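Side-chain contacts in insecticidal crystal protein Cry7Cal (Bacillus thuringiensis, PDB 5ZI1), which is active against the locust Locusta migratoria manilensis and probably acts, like other delta endotoxins, by binding gut receptors and forming membrane pores: residues A[73-78]-A[131-136]; A[80-85]-A[125-130]. All blocks are in the same frame, centred on the assembly; numbering follows the deposited sequence.

How the contacts relate
In the N-terminal helical domain of the toxin, contact 2 (80-85 with 125-130) joins helix 73-101 to the end of helix 107-127 and the residues just after it, and contact 1 (73-78 with 131-136) joins it to the loop that follows. Contact 1 lies at the helix start and contact 2 about two turns further on, their centres about 10 Å apart. They share an interface: Phe131 of contact 1 brings CZ to 3.4 Å from CD2 of Leu83 of contact 2, and CE of Lys78 lies 3.6 Å from OG of Ser130. Contact 1 is van der Waals packing of a valine on a serine and a phenylalanine; contact 2 combines a Glu82-Ala127 contact with a hydrated carboxylate.

Contact 1. Residues A[73-78]-A[131-136]; sequences EAVVSK and FRSVGF
Val75, in the first turn of helix 73-101, faces Ser133 of the irregular segment 131-136, their CA atoms standing 7.2 Å apart, and this is the nearest approach of the two backbones. The side chains of both residues start out toward each other. Val75 meets the serine with both branches: CG1 lies 3.9 Å from CB of Ser133, while CG2 comes to 3.5 Å from its OG. With CG1 anti to the backbone N (chi1 158°), the valine turns its forked end across the serine, and each methyl touches both CB and OG. The serine hydroxyl here rests against hydrocarbon, in a van der Waals contact. The whole contact lies near the surface and buries just 134 Å².

The loop belongs to the connection between helices 107-127 and 141-165 in the helical bundle of the delta-endotoxin N-terminal domain, which in relatives is the pore-forming part. Ser133 to Phe136 form a type II beta turn, closed by a 2.8 Å bond from Phe136 N to Ser133 O, with Gly135 at its third position, where phi is positive. This turn brings the Phe136 ring back toward the helix, where its CD2 lies 4.3 Å from CG2 of Val75, the methyl approaching obliquely. The same ring also packs on Gln69 and Thr72, just ahead of helix 73-101, and Gln69 makes a weak hydrogen bond to the carbonyl of Gly135.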
loop_
_atom_site.group_PDB
_atom_site.type_symbol
_atom_site.label_atom_id
_atom_site.label_comp_id
_atom_site.label_asym_id
_atom_site.label_seq_id
_atom_site.Cartn_x
_atom_site.Cartn_y
_atom_site.Cartn_z
ATOM N N GLU A 73 16.280 -19.827 18.383
ATOM C CA GLU A 73 17.531 -19.701 17.643
ATOM C C GLU A 73 17.704 -20.820 16.616
ATOM O O GLU A 73 18.363 -20.613 15.595
ATOM C CB GLU A 73 18.714 -19.651 18.618
ATOM C CG GLU A 73 19.480 -20.961 18.780
ATOM C CD GLU A 73 20.641 -20.854 19.773
ATOM O OE1 GLU A 73 21.213 -21.908 20.142
ATOM O OE2 GLU A 73 20.987 -19.723 20.194
ATOM N N ALA A 74 17.100 -21.989 16.835
ATOM C CA ALA A 74 17.243 -23.059 15.853
ATOM C C ALA A 74 16.588 -22.677 14.533
ATOM O O ALA A 74 17.091 -23.021 13.456
ATOM C CB ALA A 74 16.645 -24.359 16.384
ATOM N N VAL A 75 15.469 -21.955 14.599
ATOM C CA VAL A 75 14.729 -21.589 13.400
ATOM C C VAL A 75 15.314 -20.333 12.767
ATOM O O VAL A 75 15.439 -20.253 11.538
ATOM C CB VAL A 75 13.237 -21.428 13.742
ATOM C CG1 VAL A 75 12.554 -20.555 12.724
ATOM C CG2 VAL A 75 12.575 -22.787 13.795
ATOM N N VAL A 76 15.685 -19.340 13.587
ATOM C CA VAL A 76 16.387 -18.167 13.063
ATOM C C VAL A 76 17.620 -18.600 12.285
ATOM O O VAL A 76 17.809 -18.237 11.116
ATOM C CB VAL A 76 16.770 -17.209 14.204
ATOM C CG1 VAL A 76 17.788 -16.177 13.721
ATOM C CG2 VAL A 76 15.557 -16.516 14.743
ATOM N N SER A 77 18.471 -19.398 12.931
ATOM C CA SER A 77 19.742 -19.790 12.342
ATOM C C SER A 77 19.544 -20.556 11.041
ATOM O O SER A 77 20.355 -20.428 10.114
ATOM C CB SER A 77 20.536 -20.618 13.360
ATOM O OG SER A 77 21.363 -21.582 12.732
ATOM N N LYS A 78 18.476 -21.345 10.945
ATOM C CA LYS A 78 18.236 -22.069 9.711
ATOM C C LYS A 78 17.717 -21.138 8.627
ATOM O O LYS A 78 18.151 -21.224 7.477
ATOM C CB LYS A 78 17.260 -23.216 9.933
ATOM C CG LYS A 78 17.010 -23.977 8.639
ATOM C CD LYS A 78 16.153 -25.205 8.838
ATOM C CE LYS A 78 16.196 -26.090 7.599
ATOM N NZ LYS A 78 15.050 -27.050 7.560
ATOM N N PHE A 131 10.917 -20.451 5.922
ATOM C CA PHE A 131 10.439 -19.111 6.253
ATOM C C PHE A 131 9.004 -19.122 6.758
ATOM O O PHE A 131 8.415 -18.055 6.966
ATOM C CB PHE A 131 10.580 -18.176 5.041
ATOM C CG PHE A 131 11.962 -18.196 4.405
ATOM C CD1 PHE A 131 13.112 -18.204 5.191
ATOM C CD2 PHE A 131 12.101 -18.222 3.032
ATOM C CE1 PHE A 131 14.357 -18.228 4.617
ATOM C CE2 PHE A 131 13.349 -18.254 2.452
ATOM C CZ PHE A 131 14.471 -18.254 3.244
ATOM N N ARG A 132 8.432 -20.310 6.951
ATOM C CA ARG A 132 7.105 -20.501 7.526
ATOM C C ARG A 132 7.105 -21.677 8.501
ATOM O O ARG A 132 6.106 -22.394 8.619
ATOM C CB ARG A 132 6.046 -20.702 6.433
ATOM C CG ARG A 132 6.388 -21.757 5.393
ATOM C CD ARG A 132 5.114 -22.332 4.792
ATOM N NE ARG A 132 5.333 -23.158 3.612
ATOM C CZ ARG A 132 5.546 -24.483 3.620
ATOM N NH1 ARG A 132 5.605 -25.160 4.766
ATOM N NH2 ARG A 132 5.717 -25.131 2.472
ATOM N N SER A 133 8.227 -21.880 9.192
ATOM C CA SER A 133 8.371 -22.860 10.263
ATOM C C SER A 133 7.150 -22.896 11.171
ATOM O O SER A 133 6.695 -21.861 11.658
ATOM C CB SER A 133 9.617 -22.527 11.079
ATOM O OG SER A 133 10.507 -23.627 11.136
ATOM N N VAL A 134 6.619 -24.105 11.384
ATOM C CA VAL A 134 5.420 -24.280 12.198
ATOM C C VAL A 134 5.649 -23.675 13.567
ATOM O O VAL A 134 6.673 -23.939 14.209
ATOM C CB VAL A 134 5.067 -25.768 12.327
ATOM C CG1 VAL A 134 3.636 -25.929 12.807
ATOM C CG2 VAL A 134 5.283 -26.458 11.021
ATOM N N GLY A 135 4.685 -22.879 14.030
ATOM C CA GLY A 135 4.811 -22.170 15.280
ATOM C C GLY A 135 5.422 -20.782 15.175
ATOM O O GLY A 135 5.340 -20.009 16.147
ATOM N N PHE A 136 6.021 -20.438 14.029
ATOM C CA PHE A 136 6.726 -19.173 13.862
ATOM C C PHE A 136 6.340 -18.437 12.586
ATOM O O PHE A 136 7.030 -17.478 12.211
ATOM C CB PHE A 136 8.237 -19.415 13.888
ATOM C CG PHE A 136 8.704 -20.084 15.145
ATOM C CD1 PHE A 136 9.061 -19.327 16.257
ATOM C CD2 PHE A 136 8.747 -21.477 15.233
ATOM C CE1 PHE A 136 9.473 -19.933 17.415
ATOM C CE2 PHE A 136 9.162 -22.099 16.397
ATOM C CZ PHE A 136 9.526 -21.328 17.490
#

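Contact 2. Residues A[80-85]-A[125-130]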
loop_
_atom_site.group_PDB
_atom_site.type_symbol
_atom_site.label_atom_id
_atom_site.label_comp_id
_atom_site.label_asym_id
_atom_site.label_seq_id
_atom_site.Cartn_x
_atom_site.Cartn_y
_atom_site.Cartn_z
ATOM N N LEU A 80 18.307 -17.886 8.298
ATOM C CA LEU A 80 19.427 -17.062 7.847
ATOM C C LEU A 80 20.380 -17.855 6.970
ATOM O O LEU A 80 20.927 -17.326 5.997
ATOM C CB LEU A 80 20.177 -16.491 9.054
ATOM C CG LEU A 80 19.491 -15.353 9.790
ATOM C CD1 LEU A 80 20.253 -14.977 11.067
ATOM C CD2 LEU A 80 19.341 -14.138 8.854
ATOM N N SER A 81 20.601 -19.121 7.309
ATOM C CA SER A 81 21.515 -19.961 6.547
ATOM C C SER A 81 20.989 -20.222 5.135
ATOM O O SER A 81 21.762 -20.214 4.168
ATOM C CB SER A 81 21.742 -21.266 7.320
ATOM O OG SER A 81 22.182 -22.316 6.486
ATOM N N GLU A 82 19.677 -20.449 4.992
ATOM C CA GLU A 82 19.086 -20.545 3.657
ATOM C C GLU A 82 19.109 -19.207 2.943
ATOM O O GLU A 82 19.273 -19.167 1.718
ATOM C CB GLU A 82 17.649 -21.041 3.732
ATOM C CG GLU A 82 17.494 -22.275 4.567
ATOM C CD GLU A 82 17.593 -23.522 3.734
ATOM O OE1 GLU A 82 18.475 -23.571 2.838
ATOM O OE2 GLU A 82 16.778 -24.450 3.966
ATOM N N LEU A 83 18.946 -18.102 3.686
ATOM C CA LEU A 83 18.998 -16.795 3.040
ATOM C C LEU A 83 20.383 -16.527 2.475
ATOM O O LEU A 83 20.517 -15.957 1.384
ATOM C CB LEU A 83 18.569 -15.697 4.012
ATOM C CG LEU A 83 17.067 -15.685 4.348
ATOM C CD1 LEU A 83 16.770 -14.753 5.515
ATOM C CD2 LEU A 83 16.216 -15.291 3.135
ATOM N N GLU A 84 21.427 -16.978 3.163
ATOM C CA GLU A 84 22.762 -16.758 2.619
ATOM C C GLU A 84 22.997 -17.636 1.396
ATOM O O GLU A 84 23.593 -17.187 0.412
ATOM C CB GLU A 84 23.826 -16.983 3.700
ATOM N N GLY A 85 22.506 -18.876 1.415
ATOM C CA GLY A 85 22.578 -19.689 0.213
ATOM C C GLY A 85 21.824 -19.059 -0.943
ATOM O O GLY A 85 22.308 -19.029 -2.078
ATOM N N LYS A 125 12.398 -23.432 -3.854
ATOM C CA LYS A 125 11.500 -24.518 -3.462
ATOM C C LYS A 125 11.959 -25.158 -2.167
ATOM O O LYS A 125 11.178 -25.299 -1.220
ATOM C CB LYS A 125 11.407 -25.563 -4.557
ATOM C CG LYS A 125 10.681 -25.108 -5.771
ATOM C CD LYS A 125 10.816 -26.163 -6.863
ATOM C CE LYS A 125 10.074 -25.738 -8.113
ATOM N NZ LYS A 125 10.780 -26.280 -9.302
ATOM N N PHE A 126 13.240 -25.514 -2.092
ATOM C CA PHE A 126 13.771 -26.102 -0.863
ATOM C C PHE A 126 13.727 -25.119 0.306
ATOM O O PHE A 126 13.447 -25.518 1.443
ATOM C CB PHE A 126 15.203 -26.592 -1.097
ATOM C CG PHE A 126 15.854 -27.177 0.124
ATOM C CD1 PHE A 126 16.602 -26.376 0.983
ATOM C CD2 PHE A 126 15.714 -28.515 0.427
ATOM C CE1 PHE A 126 17.197 -26.914 2.112
ATOM C CE2 PHE A 126 16.315 -29.058 1.554
ATOM C CZ PHE A 126 17.054 -28.259 2.388
ATOM N N ALA A 127 13.997 -23.831 0.058
ATOM C CA ALA A 127 14.222 -22.904 1.175
ATOM C C ALA A 127 12.951 -22.262 1.719
ATOM O O ALA A 127 12.857 -22.029 2.926
ATOM C CB ALA A 127 15.188 -21.799 0.759
ATOM N N MET A 128 11.986 -21.939 0.857
ATOM C CA MET A 128 10.762 -21.275 1.312
ATOM C C MET A 128 10.133 -21.884 2.557
ATOM O O MET A 128 9.733 -21.104 3.440
ATOM C CB MET A 128 9.738 -21.230 0.164
ATOM C CG MET A 128 10.081 -20.196 -0.912
ATOM S SD MET A 128 10.386 -18.523 -0.249
ATOM C CE MET A 128 8.746 -18.040 0.296
ATOM N N PRO A 129 10.007 -23.223 2.708
ATOM C CA PRO A 129 9.396 -23.749 3.940
ATOM C C PRO A 129 10.099 -23.306 5.213
ATOM O O PRO A 129 9.444 -23.186 6.251
ATOM C CB PRO A 129 9.470 -25.279 3.751
ATOM C CG PRO A 129 9.439 -25.470 2.297
ATOM C CD PRO A 129 10.224 -24.302 1.720
ATOM N N SER A 130 11.410 -23.061 5.175
ATOM C CA SER A 130 12.100 -22.566 6.367
ATOM C C SER A 130 11.616 -21.179 6.795
ATOM O O SER A 130 11.887 -20.763 7.929
ATOM C CB SER A 130 13.609 -22.514 6.123
ATOM O OG SER A 130 14.112 -23.780 5.713
HETATM O O HOH W 1 14.358 -25.592 4.145
#
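Glu82 and Phe126 cross at about a right angle, the carboxylate of one beside the ring of the other, their planes 75° apart. OE2 comes within 3.1 Å of Phe126 CE1, approaching obliquely, whereas OE1 lies in the ring plane at its edge, 3.7 Å from the same carbon. OE1 probably meets the slightly positive C-H rim of the ring there, a weak attraction at most. The glutamate reaches this position by folding: its chain bends sharply at chi2 (-92°), which carries the carboxylate past Ala127 to a place between the Phe126 ring and Ser130. Phe126 swings its ring out with CG anti to the backbone N (chi1 178°) and meets the acid on the more exposed flank.

Beneath this polar end the backbones come close, the CA atoms of Glu82 and Ala127 lying 5.9 Å apart. Both side chains begin toward the opposite segment, and their CB atoms touch at 3.9 Å; the small alanine lets the helices approach this nearly. On the Ser130 side, OE2 has the serine OG 3.3 Å away. A water donates to Glu82 OE2 at 2.7 Å and to the carbonyl O of Phe126 at 2.9 Å, bridging the acid to the backbone of Phe126; it also lies near Ser130 OG, but at a distance too short to be trusted. The backbone N of Ser130 bonds to Ala127 O, so the water takes up the Phe126 carbonyl where the regular helical pattern lapses. A close helix-helix approach at Ala127, with a solvent-bridged acid at its margin, joins two neighbouring helices of the delta-endotoxin N-terminal bundle.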